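Local coordinates for penaeus monodon metallodensovirus major capsid protein (PDB 6WH7) that forms the capsid shell of a shrimp densovirus, sixty copies assembling into the particle that probably encloses the viral genome, at residues A[224-229]-A[360-365]; A[249-254]-A[327-332]; A[256-261]-A[323-328]. All coordinates share one frame; numbering follows the deposited sequence.

In the fold
After strand 218-222, which belongs to an antiparallel sheet of the jelly-roll core expected for a parvoviral capsid protein, the chain enters 224-229, the first half of contact 1. It then supplies 249-254 to contact 2 and 256-261 to contact 3. The partners come late in the chain, beyond strand 287-302: 323-328 closes contact 3 and 327-332 closes contact 2, the two sharing Ile327 and Gln328, and 360-365 closes contact 1 as the outermost loop. The three thus nest without crossing and tie the excursion between strands 218-222 and 270-274 to the C-terminal region. Phe228 joins them physically, packing on Gln328, Val249 and Val260 of 256-261.

Contact 1: A[224-229]-A[360-365]; sequences LDLGFW and GKMSML
Segments 224-229 and 360-365 run in broadly the same direction, their touching parts 37° apart, with the CA atoms of Leu226 and Met362 4.9 Å from each other and a backbone hydrogen bond from Met362 N to Asp225 O of 2.7 Å. The Asp225 carboxylate adds a second, weak bond one residue earlier on 360-365: with CG anti to the backbone N (chi1 -171°), its OD2 accepts from Lys361 N (3.1 Å). Its other oxygen, OD1, forms a salt bridge with Arg356 of a neighbouring subunit, so one carboxylate serves both the intrachain and the intersubunit junction. Met362 bends at its last torsion (chi3 -86°), which brings its terminal methyl CE within 3.5 Å of Leu224 CB; the same CE lies 3.4 Å from Leu226 CD2. Both leucines are therefore met by a single methyl group, and all three residues are buried. Ser363 OG sits at the edge of the Phe228 ring, in its plane, beside CD2, and Ser363 CB packs near the same edge. Leu226 CB lies 4.1 Å above one face of that ring, displaced toward the rim. The contact joins the connection between strands 218-222 and 229-230 to the start of strand 363-368. That strand pairs antiparallel with 257-262, whose Val260 touches both Phe228 and Ser363, while Leu226 rests on strand 118-135.

Contact 2: A[249-254]-A[327-332]; sequences VGTIPT and IQSYGS
Thr251 stands over one face of the flat Gln328 carboxamide, near its oxygen: OG1 lies 3.0 Å from OE1 of Gln328 and well out of the amide plane, Thr251 CB is equally near OE1, and the two side chains cross at about a right angle. Val260 lies on the opposite face. A second flat group belongs to Tyr330, which sets out away from segment 249-254; its ring stacks on Phe230, and the side chain touches Pro121. The third is the peptide carbonyl of Ser329. Gly250 N donates to its oxygen over 2.8 Å, standing above the carbonyl plane, 45° out of it.

Thr251 OG1 is placed beside its own backbone N, anti to the carbonyl carbon (chi1 -60°), and from there it has two hydrogen bonds across the contact. It donates a weak hydrogen bond to Gln328 OE1 and accepts from Ser329 N, a longer bond of 3.2 Å that is nearly straight at 175°. Gln328 turns its chain at chi2, bringing the amide group round to this hydroxyl. Between the backbones, Val249 and Tyr330 form a single beta bridge, and Gly250 pairs in register with Gly331, CA to CA 3.4 Å. Neither has a side chain to keep the backbones apart; the position where a CB on Gly250 would fall is taken by Tyr330 O and Ser329 OG. CA-H...O contacts run in both directions: Gly331 CA to Val249 O, and Gly250 CA to Tyr330 O.

The pairing is thus predominantly polar and largely made by backbone atoms. One hydroxyl, acting as donor and acceptor at once, links the glutamine amide to the main chain just after strand 327-328 and probably helps to hold that amide, whose NE2 has its own weak bond to Ser324 O.

Contact 3: A[256-261]-A[323-328]; sequences KHINVR and DSLWIQ
Ile258 faces Leu325 through its terminal methyl: Ile258 CD1 lies 4.0 Å from CG of Leu325 and equally far from its CD2. The extended second torsion (chi2 174°) carries CD1 out to this position, and the two side chains cross obliquely. Two residues on, Val260 points toward segment 323-328 and sets its branched end against the Gln328 amide, with Val260 CB 3.6 Å from CD of Gln328. Its CG2 methyl is near the amide nitrogen. NE2 of Gln328 is meanwhile turned back to the helix, donating a weak hydrogen bond to Ser324 O over 2.8 Å. That bond, made within 323-328, may help to hold the amide, whose face Val260 packs against, so a polar group serves here as a flat packing surface.

The contact lays strand 257-262 on the short, weakly bonded helix 323-326 and the strand 327-328 that follows it. The same strand pairs antiparallel with 363-368, where Lys256 and His257 both face His368 in a G1 beta bulge. Strand 327-328 pairs in parallel with 229-230.

Contact 1: A[224-229]-A[360-365]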
loop_
_atom_site.group_PDB
_atom_site.type_symbol
_atom_site.label_atom_id
_atom_site.label_comp_id
_atom_site.label_asym_id
_atom_site.label_seq_id
_atom_site.Cartn_x
_atom_site.Cartn_y
_atom_site.Cartn_z
ATOM N N LEU A 224 -4.915 -86.214 -6.655
ATOM C CA LEU A 224 -6.212 -86.860 -6.771
ATOM C C LEU A 224 -7.248 -85.965 -6.118
ATOM O O LEU A 224 -7.118 -85.625 -4.940
ATOM C CB LEU A 224 -6.218 -88.229 -6.095
ATOM C CG LEU A 224 -5.741 -89.467 -6.828
ATOM C CD1 LEU A 224 -4.277 -89.387 -7.102
ATOM C CD2 LEU A 224 -6.039 -90.653 -5.974
ATOM N N ASP A 225 -8.262 -85.581 -6.873
ATOM C CA ASP A 225 -9.450 -84.966 -6.297
ATOM C C ASP A 225 -10.574 -85.969 -6.488
ATOM O O ASP A 225 -11.123 -86.099 -7.582
ATOM C CB ASP A 225 -9.765 -83.636 -6.963
ATOM C CG ASP A 225 -10.846 -82.871 -6.243
ATOM O OD1 ASP A 225 -11.262 -83.314 -5.158
ATOM O OD2 ASP A 225 -11.285 -81.827 -6.762
ATOM N N LEU A 226 -10.939 -86.643 -5.413
ATOM C CA LEU A 226 -11.996 -87.636 -5.412
ATOM C C LEU A 226 -13.204 -87.031 -4.719
ATOM O O LEU A 226 -13.068 -86.385 -3.677
ATOM C CB LEU A 226 -11.547 -88.904 -4.684
ATOM C CG LEU A 226 -10.418 -89.745 -5.273
ATOM C CD1 LEU A 226 -9.901 -90.713 -4.259
ATOM C CD2 LEU A 226 -10.928 -90.522 -6.443
ATOM N N GLY A 227 -14.372 -87.209 -5.298
ATOM C CA GLY A 227 -15.517 -86.773 -4.539
ATOM C C GLY A 227 -15.960 -87.748 -3.486
ATOM O O GLY A 227 -16.983 -87.536 -2.833
ATOM N N PHE A 228 -15.209 -88.824 -3.302
ATOM C CA PHE A 228 -15.614 -89.927 -2.456
ATOM C C PHE A 228 -14.401 -90.414 -1.686
ATOM O O PHE A 228 -13.274 -89.989 -1.928
ATOM C CB PHE A 228 -16.228 -91.058 -3.276
ATOM C CG PHE A 228 -15.281 -91.675 -4.244
ATOM C CD1 PHE A 228 -14.576 -92.804 -3.914
ATOM C CD2 PHE A 228 -15.069 -91.104 -5.471
ATOM C CE1 PHE A 228 -13.717 -93.363 -4.797
ATOM C CE2 PHE A 228 -14.199 -91.659 -6.352
ATOM C CZ PHE A 228 -13.522 -92.791 -6.014
ATOM N N TRP A 229 -14.650 -91.309 -0.749
ATOM C CA TRP A 229 -13.641 -91.864 0.132
ATOM C C TRP A 229 -13.567 -93.367 -0.085
ATOM O O TRP A 229 -14.313 -93.935 -0.876
ATOM C CB TRP A 229 -13.994 -91.531 1.576
ATOM C CG TRP A 229 -13.947 -90.084 1.851
ATOM C CD1 TRP A 229 -14.879 -89.167 1.502
ATOM C CD2 TRP A 229 -12.975 -89.390 2.624
ATOM N NE1 TRP A 229 -14.519 -87.931 1.952
ATOM C CE2 TRP A 229 -13.356 -88.044 2.656
ATOM C CE3 TRP A 229 -11.807 -89.773 3.277
ATOM C CZ2 TRP A 229 -12.614 -87.082 3.313
ATOM C CZ3 TRP A 229 -11.078 -88.821 3.923
ATOM C CH2 TRP A 229 -11.479 -87.491 3.940
ATOM N N GLY A 360 -11.299 -81.193 -11.823
ATOM C CA GLY A 360 -11.498 -81.662 -10.471
ATOM C C GLY A 360 -12.664 -82.612 -10.320
ATOM O O GLY A 360 -13.449 -82.857 -11.234
ATOM N N LYS A 361 -12.768 -83.157 -9.110
ATOM C CA LYS A 361 -13.876 -84.007 -8.695
ATOM C C LYS A 361 -13.994 -85.220 -9.605
ATOM O O LYS A 361 -14.805 -85.238 -10.534
ATOM C CB LYS A 361 -15.189 -83.233 -8.648
ATOM C CG LYS A 361 -16.263 -83.993 -7.903
ATOM C CD LYS A 361 -17.610 -83.298 -7.883
ATOM C CE LYS A 361 -18.362 -83.523 -9.178
ATOM N NZ LYS A 361 -19.725 -82.942 -9.130
ATOM N N MET A 362 -13.138 -86.213 -9.385
ATOM C CA MET A 362 -13.139 -87.423 -10.191
ATOM C C MET A 362 -14.431 -88.220 -10.126
ATOM O O MET A 362 -14.546 -89.213 -10.846
ATOM C CB MET A 362 -11.988 -88.325 -9.776
ATOM C CG MET A 362 -10.664 -87.909 -10.332
ATOM S SD MET A 362 -9.409 -89.114 -9.934
ATOM C CE MET A 362 -8.949 -88.515 -8.338
ATOM N N SER A 363 -15.389 -87.855 -9.286
ATOM C CA SER A 363 -16.632 -88.605 -9.226
ATOM C C SER A 363 -17.811 -87.660 -9.106
ATOM O O SER A 363 -17.677 -86.520 -8.675
ATOM C CB SER A 363 -16.660 -89.569 -8.048
ATOM O OG SER A 363 -16.676 -88.853 -6.833
ATOM N N MET A 364 -18.981 -88.160 -9.474
ATOM C CA MET A 364 -20.232 -87.466 -9.235
ATOM C C MET A 364 -21.212 -88.451 -8.629
ATOM O O MET A 364 -20.954 -89.651 -8.552
ATOM C CB MET A 364 -20.817 -86.852 -10.511
ATOM C CG MET A 364 -21.429 -87.838 -11.467
ATOM S SD MET A 364 -22.171 -86.967 -12.844
ATOM C CE MET A 364 -23.594 -86.259 -12.038
ATOM N N LEU A 365 -22.337 -87.933 -8.180
ATOM C CA LEU A 365 -23.336 -88.730 -7.489
ATOM C C LEU A 365 -24.523 -88.834 -8.438
ATOM O O LEU A 365 -25.163 -87.827 -8.748
ATOM C CB LEU A 365 -23.690 -88.065 -6.165
ATOM C CG LEU A 365 -24.076 -88.939 -4.992
ATOM C CD1 LEU A 365 -23.253 -90.193 -5.021
ATOM C CD2 LEU A 365 -23.771 -88.175 -3.741
#

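Contact 2: A[249-254]-A[327-332]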
loop_
_atom_site.group_PDB
_atom_site.type_symbol
_atom_site.label_atom_id
_atom_site.label_comp_id
_atom_site.label_asym_id
_atom_site.label_seq_id
_atom_site.Cartn_x
_atom_site.Cartn_y
_atom_site.Cartn_z
ATOM N N VAL A 249 -13.943 -95.544 -9.040
ATOM C CA VAL A 249 -14.857 -96.148 -8.080
ATOM C C VAL A 249 -14.938 -97.638 -8.358
ATOM O O VAL A 249 -14.992 -98.069 -9.513
ATOM C CB VAL A 249 -16.248 -95.488 -8.133
ATOM C CG1 VAL A 249 -16.131 -94.022 -7.897
ATOM C CG2 VAL A 249 -16.926 -95.737 -9.443
ATOM N N GLY A 250 -14.919 -98.432 -7.298
ATOM C CA GLY A 250 -14.960 -99.868 -7.459
ATOM C C GLY A 250 -16.318 -100.459 -7.191
ATOM O O GLY A 250 -16.569 -101.620 -7.520
ATOM N N THR A 251 -17.204 -99.674 -6.595
ATOM C CA THR A 251 -18.519 -100.169 -6.233
ATOM C C THR A 251 -19.418 -100.197 -7.457
ATOM O O THR A 251 -19.586 -99.184 -8.139
ATOM C CB THR A 251 -19.139 -99.301 -5.147
ATOM O OG1 THR A 251 -18.304 -99.316 -3.987
ATOM C CG2 THR A 251 -20.509 -99.811 -4.771
ATOM N N ILE A 252 -19.986 -101.363 -7.735
ATOM C CA ILE A 252 -20.952 -101.513 -8.815
ATOM C C ILE A 252 -22.171 -100.674 -8.460
ATOM O O ILE A 252 -22.753 -100.863 -7.383
ATOM C CB ILE A 252 -21.337 -102.983 -9.023
ATOM C CG1 ILE A 252 -20.086 -103.832 -9.223
ATOM C CG2 ILE A 252 -22.254 -103.119 -10.212
ATOM C CD1 ILE A 252 -19.253 -103.396 -10.380
ATOM N N PRO A 253 -22.583 -99.738 -9.309
ATOM C CA PRO A 253 -23.801 -98.982 -9.025
ATOM C C PRO A 253 -25.013 -99.896 -9.006
ATOM O O PRO A 253 -25.202 -100.725 -9.895
ATOM C CB PRO A 253 -23.859 -97.972 -10.170
ATOM C CG PRO A 253 -23.091 -98.596 -11.251
ATOM C CD PRO A 253 -21.982 -99.334 -10.585
ATOM N N THR A 254 -25.832 -99.738 -7.976
ATOM C CA THR A 254 -27.021 -100.546 -7.774
ATOM C C THR A 254 -28.267 -99.696 -7.969
ATOM O O THR A 254 -28.253 -98.482 -7.763
ATOM C CB THR A 254 -27.012 -101.191 -6.390
ATOM O OG1 THR A 254 -26.819 -100.185 -5.393
ATOM C CG2 THR A 254 -25.896 -102.199 -6.294
ATOM N N ILE A 327 -18.582 -93.530 0.520
ATOM C CA ILE A 327 -17.579 -94.563 0.789
ATOM C C ILE A 327 -17.601 -95.573 -0.345
ATOM O O ILE A 327 -18.663 -96.107 -0.681
ATOM C CB ILE A 327 -17.816 -95.288 2.123
ATOM C CG1 ILE A 327 -17.837 -94.316 3.277
ATOM C CG2 ILE A 327 -16.681 -96.242 2.389
ATOM C CD1 ILE A 327 -16.565 -93.685 3.427
ATOM N N GLN A 328 -16.434 -95.865 -0.906
ATOM C CA GLN A 328 -16.365 -96.698 -2.094
ATOM C C GLN A 328 -15.241 -97.707 -1.956
ATOM O O GLN A 328 -14.295 -97.509 -1.195
ATOM C CB GLN A 328 -16.158 -95.842 -3.342
ATOM C CG GLN A 328 -17.271 -94.842 -3.547
ATOM C CD GLN A 328 -18.600 -95.505 -3.706
ATOM O OE1 GLN A 328 -18.740 -96.432 -4.485
ATOM N NE2 GLN A 328 -19.575 -95.077 -2.926
ATOM N N SER A 329 -15.376 -98.816 -2.671
ATOM C CA SER A 329 -14.270 -99.737 -2.847
ATOM C C SER A 329 -13.326 -99.216 -3.924
ATOM O O SER A 329 -13.685 -98.372 -4.745
ATOM C CB SER A 329 -14.785 -101.135 -3.183
ATOM O OG SER A 329 -15.524 -101.152 -4.386
ATOM N N TYR A 330 -12.090 -99.702 -3.894
ATOM C CA TYR A 330 -11.105 -99.272 -4.877
ATOM C C TYR A 330 -11.453 -99.757 -6.276
ATOM O O TYR A 330 -11.863 -100.902 -6.479
ATOM C CB TYR A 330 -9.712 -99.737 -4.478
ATOM C CG TYR A 330 -9.065 -98.828 -3.473
ATOM C CD1 TYR A 330 -8.302 -97.757 -3.892
ATOM C CD2 TYR A 330 -9.238 -99.012 -2.117
ATOM C CE1 TYR A 330 -7.707 -96.912 -3.000
ATOM C CE2 TYR A 330 -8.644 -98.163 -1.210
ATOM C CZ TYR A 330 -7.878 -97.113 -1.661
ATOM O OH TYR A 330 -7.278 -96.250 -0.783
ATOM N N GLY A 331 -11.271 -98.866 -7.245
ATOM C CA GLY A 331 -11.864 -99.013 -8.553
ATOM C C GLY A 331 -11.361 -100.130 -9.430
ATOM O O GLY A 331 -12.132 -100.998 -9.847
ATOM N N SER A 332 -10.075 -100.123 -9.724
ATOM C CA SER A 332 -9.518 -101.057 -10.680
ATOM C C SER A 332 -8.223 -101.604 -10.127
ATOM O O SER A 332 -7.458 -100.884 -9.483
ATOM C CB SER A 332 -9.271 -100.400 -12.019
ATOM O OG SER A 332 -8.285 -99.406 -11.887
#

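Contact 3: A[256-261]-A[323-328]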
loop_
_atom_site.group_PDB
_atom_site.type_symbol
_atom_site.label_atom_id
_atom_site.label_comp_id
_atom_site.label_asym_id
_atom_site.label_seq_id
_atom_site.Cartn_x
_atom_site.Cartn_y
_atom_site.Cartn_z
ATOM N N LYS A 256 -32.104 -97.985 -8.396
ATOM C CA LYS A 256 -33.150 -97.293 -7.647
ATOM C C LYS A 256 -32.604 -96.379 -6.564
ATOM O O LYS A 256 -33.276 -96.127 -5.568
ATOM C CB LYS A 256 -34.146 -98.285 -7.053
ATOM C CG LYS A 256 -34.760 -99.177 -8.102
ATOM C CD LYS A 256 -35.422 -98.350 -9.181
ATOM C CE LYS A 256 -36.061 -99.237 -10.228
ATOM N NZ LYS A 256 -36.707 -98.433 -11.294
ATOM N N HIS A 257 -31.406 -95.853 -6.764
ATOM C CA HIS A 257 -30.869 -94.795 -5.920
ATOM C C HIS A 257 -29.637 -94.230 -6.605
ATOM O O HIS A 257 -29.221 -94.702 -7.666
ATOM C CB HIS A 257 -30.538 -95.291 -4.519
ATOM C CG HIS A 257 -29.638 -96.481 -4.494
ATOM N ND1 HIS A 257 -30.105 -97.765 -4.648
ATOM C CD2 HIS A 257 -28.298 -96.585 -4.345
ATOM C CE1 HIS A 257 -29.095 -98.610 -4.580
ATOM N NE2 HIS A 257 -27.986 -97.918 -4.403
ATOM N N ILE A 258 -29.055 -93.221 -5.989
ATOM C CA ILE A 258 -27.857 -92.606 -6.536
ATOM C C ILE A 258 -26.640 -93.406 -6.114
ATOM O O ILE A 258 -26.593 -94.007 -5.037
ATOM C CB ILE A 258 -27.738 -91.134 -6.112
ATOM C CG1 ILE A 258 -27.651 -91.032 -4.603
ATOM C CG2 ILE A 258 -28.900 -90.338 -6.644
ATOM C CD1 ILE A 258 -27.401 -89.674 -4.116
ATOM N N ASN A 259 -25.649 -93.419 -6.990
ATOM C CA ASN A 259 -24.402 -94.122 -6.790
ATOM C C ASN A 259 -23.267 -93.168 -7.100
ATOM O O ASN A 259 -23.469 -92.095 -7.666
ATOM C CB ASN A 259 -24.318 -95.358 -7.683
ATOM C CG ASN A 259 -25.358 -96.379 -7.343
ATOM O OD1 ASN A 259 -26.132 -96.791 -8.193
ATOM N ND2 ASN A 259 -25.362 -96.825 -6.103
ATOM N N VAL A 260 -22.069 -93.559 -6.716
ATOM C CA VAL A 260 -20.876 -92.796 -7.043
ATOM C C VAL A 260 -20.381 -93.257 -8.398
ATOM O O VAL A 260 -20.195 -94.456 -8.629
ATOM C CB VAL A 260 -19.797 -92.977 -5.973
ATOM C CG1 VAL A 260 -18.582 -92.170 -6.321
ATOM C CG2 VAL A 260 -20.331 -92.554 -4.666
ATOM N N ARG A 261 -20.182 -92.313 -9.297
ATOM C CA ARG A 261 -19.778 -92.621 -10.653
ATOM C C ARG A 261 -18.554 -91.793 -10.989
ATOM O O ARG A 261 -18.501 -90.604 -10.676
ATOM C CB ARG A 261 -20.908 -92.330 -11.631
ATOM C CG ARG A 261 -22.195 -93.049 -11.307
ATOM C CD ARG A 261 -22.022 -94.542 -11.342
ATOM N NE ARG A 261 -21.626 -95.024 -12.657
ATOM C CZ ARG A 261 -22.476 -95.297 -13.637
ATOM N NH1 ARG A 261 -23.774 -95.144 -13.451
ATOM N NH2 ARG A 261 -22.027 -95.732 -14.800
ATOM N N ASP A 323 -23.444 -94.254 3.812
ATOM C CA ASP A 323 -22.015 -94.391 3.570
ATOM C C ASP A 323 -21.745 -94.783 2.132
ATOM O O ASP A 323 -20.736 -94.372 1.555
ATOM C CB ASP A 323 -21.411 -95.429 4.508
ATOM C CG ASP A 323 -21.339 -94.951 5.928
ATOM O OD1 ASP A 323 -21.496 -93.737 6.162
ATOM O OD2 ASP A 323 -21.109 -95.789 6.817
ATOM N N SER A 324 -22.642 -95.561 1.529
ATOM C CA SER A 324 -22.515 -95.915 0.125
ATOM C C SER A 324 -22.501 -94.699 -0.782
ATOM O O SER A 324 -22.142 -94.825 -1.954
ATOM C CB SER A 324 -23.656 -96.834 -0.281
ATOM O OG SER A 324 -24.897 -96.170 -0.157
ATOM N N LEU A 325 -22.884 -93.533 -0.277
ATOM C CA LEU A 325 -22.813 -92.317 -1.070
ATOM C C LEU A 325 -21.406 -91.746 -1.112
ATOM O O LEU A 325 -20.985 -91.226 -2.143
ATOM C CB LEU A 325 -23.792 -91.284 -0.523
ATOM C CG LEU A 325 -25.192 -91.215 -1.126
ATOM C CD1 LEU A 325 -25.858 -92.538 -1.058
ATOM C CD2 LEU A 325 -26.009 -90.210 -0.356
ATOM N N TRP A 326 -20.702 -91.716 0.011
ATOM C CA TRP A 326 -19.338 -91.223 0.003
ATOM C C TRP A 326 -18.250 -92.275 0.215
ATOM O O TRP A 326 -17.074 -91.940 0.065
ATOM C CB TRP A 326 -19.219 -90.092 1.030
ATOM C CG TRP A 326 -19.536 -90.501 2.398
ATOM C CD1 TRP A 326 -20.757 -90.779 2.904
ATOM C CD2 TRP A 326 -18.619 -90.597 3.478
ATOM N NE1 TRP A 326 -20.655 -91.099 4.228
ATOM C CE2 TRP A 326 -19.346 -90.987 4.606
ATOM C CE3 TRP A 326 -17.245 -90.401 3.596
ATOM C CZ2 TRP A 326 -18.750 -91.191 5.832
ATOM C CZ3 TRP A 326 -16.659 -90.603 4.805
ATOM C CH2 TRP A 326 -17.403 -90.996 5.911
ATOM N N ILE A 327 -18.582 -93.530 0.520
ATOM C CA ILE A 327 -17.579 -94.563 0.789
ATOM C C ILE A 327 -17.601 -95.573 -0.345
ATOM O O ILE A 327 -18.663 -96.107 -0.681
ATOM C CB ILE A 327 -17.816 -95.288 2.123
ATOM C CG1 ILE A 327 -17.837 -94.316 3.277
ATOM C CG2 ILE A 327 -16.681 -96.242 2.389
ATOM C CD1 ILE A 327 -16.565 -93.685 3.427
ATOM N N GLN A 328 -16.434 -95.865 -0.906
ATOM C CA GLN A 328 -16.365 -96.698 -2.094
ATOM C C GLN A 328 -15.241 -97.707 -1.956
ATOM O O GLN A 328 -14.295 -97.509 -1.195
ATOM C CB GLN A 328 -16.158 -95.842 -3.342
ATOM C CG GLN A 328 -17.271 -94.842 -3.547
ATOM C CD GLN A 328 -18.600 -95.505 -3.706
ATOM O OE1 GLN A 328 -18.740 -96.432 -4.485
ATOM N NE2 GLN A 328 -19.575 -95.077 -2.926
#